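Long-range contact in trehalose-6-phosphate phosphatase (Candida albicans, PDB 5DXF), which is a member of glycosyltransferase family 20 with a two-domain GT-B fold: residues 34-40 against 83-89. Residues are numbered along the deposited sequence; the frame is centred on the assembly and turned at random.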
loop_
_atom_site.group_PDB
_atom_site.type_symbol
_atom_site.label_atom_id
_atom_site.label_comp_id
_atom_site.label_asym_id
_atom_site.label_seq_id
_atom_site.Cartn_x
_atom_site.Cartn_y
_atom_site.Cartn_z
ATOM N N LEU A 34 4.921 11.801 16.607
ATOM C CA LEU A 34 6.009 11.509 15.695
ATOM C C LEU A 34 5.644 10.360 14.776
ATOM O O LEU A 34 5.328 9.269 15.228
ATOM C CB LEU A 34 7.270 11.170 16.476
ATOM C CG LEU A 34 7.551 12.060 17.678
ATOM C CD1 LEU A 34 9.013 11.960 18.051
ATOM C CD2 LEU A 34 7.181 13.501 17.370
ATOM N N ASN A 35 5.727 10.604 13.476
ATOM C CA ASN A 35 5.401 9.592 12.496
ATOM C C ASN A 35 6.693 9.148 11.911
ATOM O O ASN A 35 7.484 9.971 11.489
ATOM C CB ASN A 35 4.535 10.169 11.395
ATOM C CG ASN A 35 3.341 9.308 11.092
ATOM O OD1 ASN A 35 2.994 8.429 11.864
ATOM N ND2 ASN A 35 2.702 9.561 9.968
ATOM N N VAL A 36 6.921 7.846 11.909
ATOM C CA VAL A 36 8.196 7.309 11.477
ATOM C C VAL A 36 8.005 6.417 10.267
ATOM O O VAL A 36 7.139 5.565 10.256
ATOM C CB VAL A 36 8.898 6.528 12.598
ATOM C CG1 VAL A 36 10.400 6.570 12.388
ATOM C CG2 VAL A 36 8.542 7.089 13.964
ATOM N N MET A 37 8.824 6.628 9.249
ATOM C CA MET A 37 8.611 6.014 7.953
ATOM C C MET A 37 9.873 5.454 7.322
ATOM O O MET A 37 10.978 5.802 7.716
ATOM C CB MET A 37 8.003 7.041 7.011
ATOM C CG MET A 37 6.554 6.792 6.675
ATOM S SD MET A 37 5.790 8.300 6.097
ATOM C CE MET A 37 4.261 8.241 7.010
ATOM N N THR A 38 9.701 4.573 6.344
ATOM C CA THR A 38 10.832 4.062 5.584
ATOM C C THR A 38 11.524 5.176 4.827
ATOM O O THR A 38 12.738 5.259 4.811
ATOM C CB THR A 38 10.389 3.017 4.546
ATOM O OG1 THR A 38 9.782 1.902 5.200
ATOM C CG2 THR A 38 11.568 2.531 3.751
ATOM N N SER A 39 10.759 6.014 4.162
ATOM C CA SER A 39 11.372 7.048 3.362
ATOM C C SER A 39 10.562 8.318 3.398
ATOM O O SER A 39 9.357 8.283 3.610
ATOM C CB SER A 39 11.539 6.569 1.924
ATOM O OG SER A 39 10.334 6.706 1.202
ATOM N N LEU A 40 11.236 9.436 3.169
ATOM C CA LEU A 40 10.583 10.732 3.109
ATOM C C LEU A 40 9.670 10.831 1.898
ATOM O O LEU A 40 9.924 10.219 0.873
ATOM C CB LEU A 40 11.623 11.850 3.097
ATOM C CG LEU A 40 12.011 12.430 4.459
ATOM C CD1 LEU A 40 12.604 11.358 5.346
ATOM C CD2 LEU A 40 12.990 13.574 4.302
ATOM N N THR A 83 2.775 17.507 14.167
ATOM C CA THR A 83 3.555 16.308 13.902
ATOM C C THR A 83 4.986 16.576 13.465
ATOM O O THR A 83 5.280 17.571 12.825
ATOM C CB THR A 83 2.847 15.390 12.893
ATOM O OG1 THR A 83 1.616 14.933 13.458
ATOM C CG2 THR A 83 3.703 14.188 12.568
ATOM N N HIS A 84 5.867 15.654 13.817
ATOM C CA HIS A 84 7.253 15.695 13.408
ATOM C C HIS A 84 7.469 14.422 12.629
ATOM O O HIS A 84 6.919 13.393 12.982
ATOM C CB HIS A 84 8.166 15.728 14.627
ATOM C CG HIS A 84 8.241 17.067 15.290
ATOM N ND1 HIS A 84 7.221 17.575 16.063
ATOM C CD2 HIS A 84 9.219 18.003 15.299
ATOM C CE1 HIS A 84 7.565 18.764 16.517
ATOM N NE2 HIS A 84 8.773 19.047 16.067
ATOM N N LEU A 85 8.232 14.490 11.549
ATOM C CA LEU A 85 8.393 13.342 10.671
ATOM C C LEU A 85 9.815 12.813 10.679
ATOM O O LEU A 85 10.765 13.552 10.460
ATOM C CB LEU A 85 7.984 13.716 9.247
ATOM C CG LEU A 85 7.940 12.585 8.229
ATOM C CD1 LEU A 85 7.290 11.365 8.846
ATOM C CD2 LEU A 85 7.194 13.020 6.986
ATOM N N ILE A 86 9.938 11.519 10.947
ATOM C CA ILE A 86 11.226 10.852 11.005
ATOM C C ILE A 86 11.349 9.825 9.891
ATOM O O ILE A 86 10.595 8.871 9.851
ATOM C CB ILE A 86 11.361 10.126 12.350
ATOM C CG1 ILE A 86 11.368 11.134 13.493
ATOM C CG2 ILE A 86 12.612 9.270 12.387
ATOM C CD1 ILE A 86 11.511 10.506 14.858
ATOM N N ALA A 87 12.324 10.010 9.012
ATOM C CA ALA A 87 12.509 9.131 7.866
ATOM C C ALA A 87 13.882 9.263 7.206
ATOM O O ALA A 87 14.662 10.140 7.536
ATOM C CB ALA A 87 11.402 9.337 6.854
ATOM N N TRP A 88 14.167 8.375 6.270
ATOM C CA TRP A 88 15.419 8.392 5.522
ATOM C C TRP A 88 15.073 8.581 4.064
ATOM O O TRP A 88 13.928 8.399 3.677
ATOM C CB TRP A 88 16.161 7.068 5.696
ATOM C CG TRP A 88 17.219 6.792 4.655
ATOM C CD1 TRP A 88 18.456 7.329 4.599
ATOM C CD2 TRP A 88 17.122 5.892 3.543
ATOM N NE1 TRP A 88 19.139 6.835 3.522
ATOM C CE2 TRP A 88 18.339 5.950 2.858
ATOM C CE3 TRP A 88 16.122 5.050 3.061
ATOM C CZ2 TRP A 88 18.583 5.202 1.721
ATOM C CZ3 TRP A 88 16.369 4.314 1.936
ATOM C CH2 TRP A 88 17.586 4.391 1.280
ATOM N N THR A 89 16.057 8.992 3.277
ATOM C CA THR A 89 15.920 9.047 1.833
ATOM C C THR A 89 17.180 8.565 1.114
ATOM O O THR A 89 18.246 9.139 1.321
ATOM C CB THR A 89 15.714 10.491 1.428
ATOM O OG1 THR A 89 16.937 11.202 1.657
ATOM C CG2 THR A 89 14.631 11.094 2.281
#
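Strand 34-37 runs parallel to strand 84-88, with Leu34, Asn35 and Val36 beside His84, Leu85 and Ile86. The two strands are neighbours in the large, mainly parallel sheet of one Rossmann-like domain of this GT-B fold. Helix 66-76 lies between them in the chain, so this is a beta-alpha-beta crossover. The strand axes approach to 4.8 Å and are nearly parallel.

Backbone bonds set the register. Asn35 N donates to His84 O. Asn35 O accepts from Ile86 N at 3.0 Å, with an almost straight N-H...O angle of 178°. Met37 N then reaches Ile86 O at 2.9 Å. The carbonyl of Ile86 also receives the CA-H of Val36. The chain turns a corner at Thr38, beyond which Leu40 N bonds to Trp88 O. That bond is more bent, at 143°, and its donor is tilted from the carbonyl plane.

Apolar contacts cover both faces. On one face, Val36 and Ile86 lie side by side and point the same way. CG1 of Val36 is anti to the backbone N (chi1 -153°), which carries it to 3.5 Å from Ile86 CG2. Leu34 CD2 meets His84 CB on the same face. Helix 173-194 covers this side, with Tyr187 on Val36 and Ile191 on Ile86. On the other face, Leu85 CD1 lies against CB of Asn35, and helix 66-76 packs over both residues.

Polar groups have further partners. Asn35 OD1 is hydrogen-bonded to His204 at the end of strand 200-204, the neighbour on the other side of strand 34-37. Tyr187 OH is hydrogen-bonded to Met37 O. At the corner, Thr38 O lies in the plane of the Trp88 ring, at its edge, 3.8 Å from CE3.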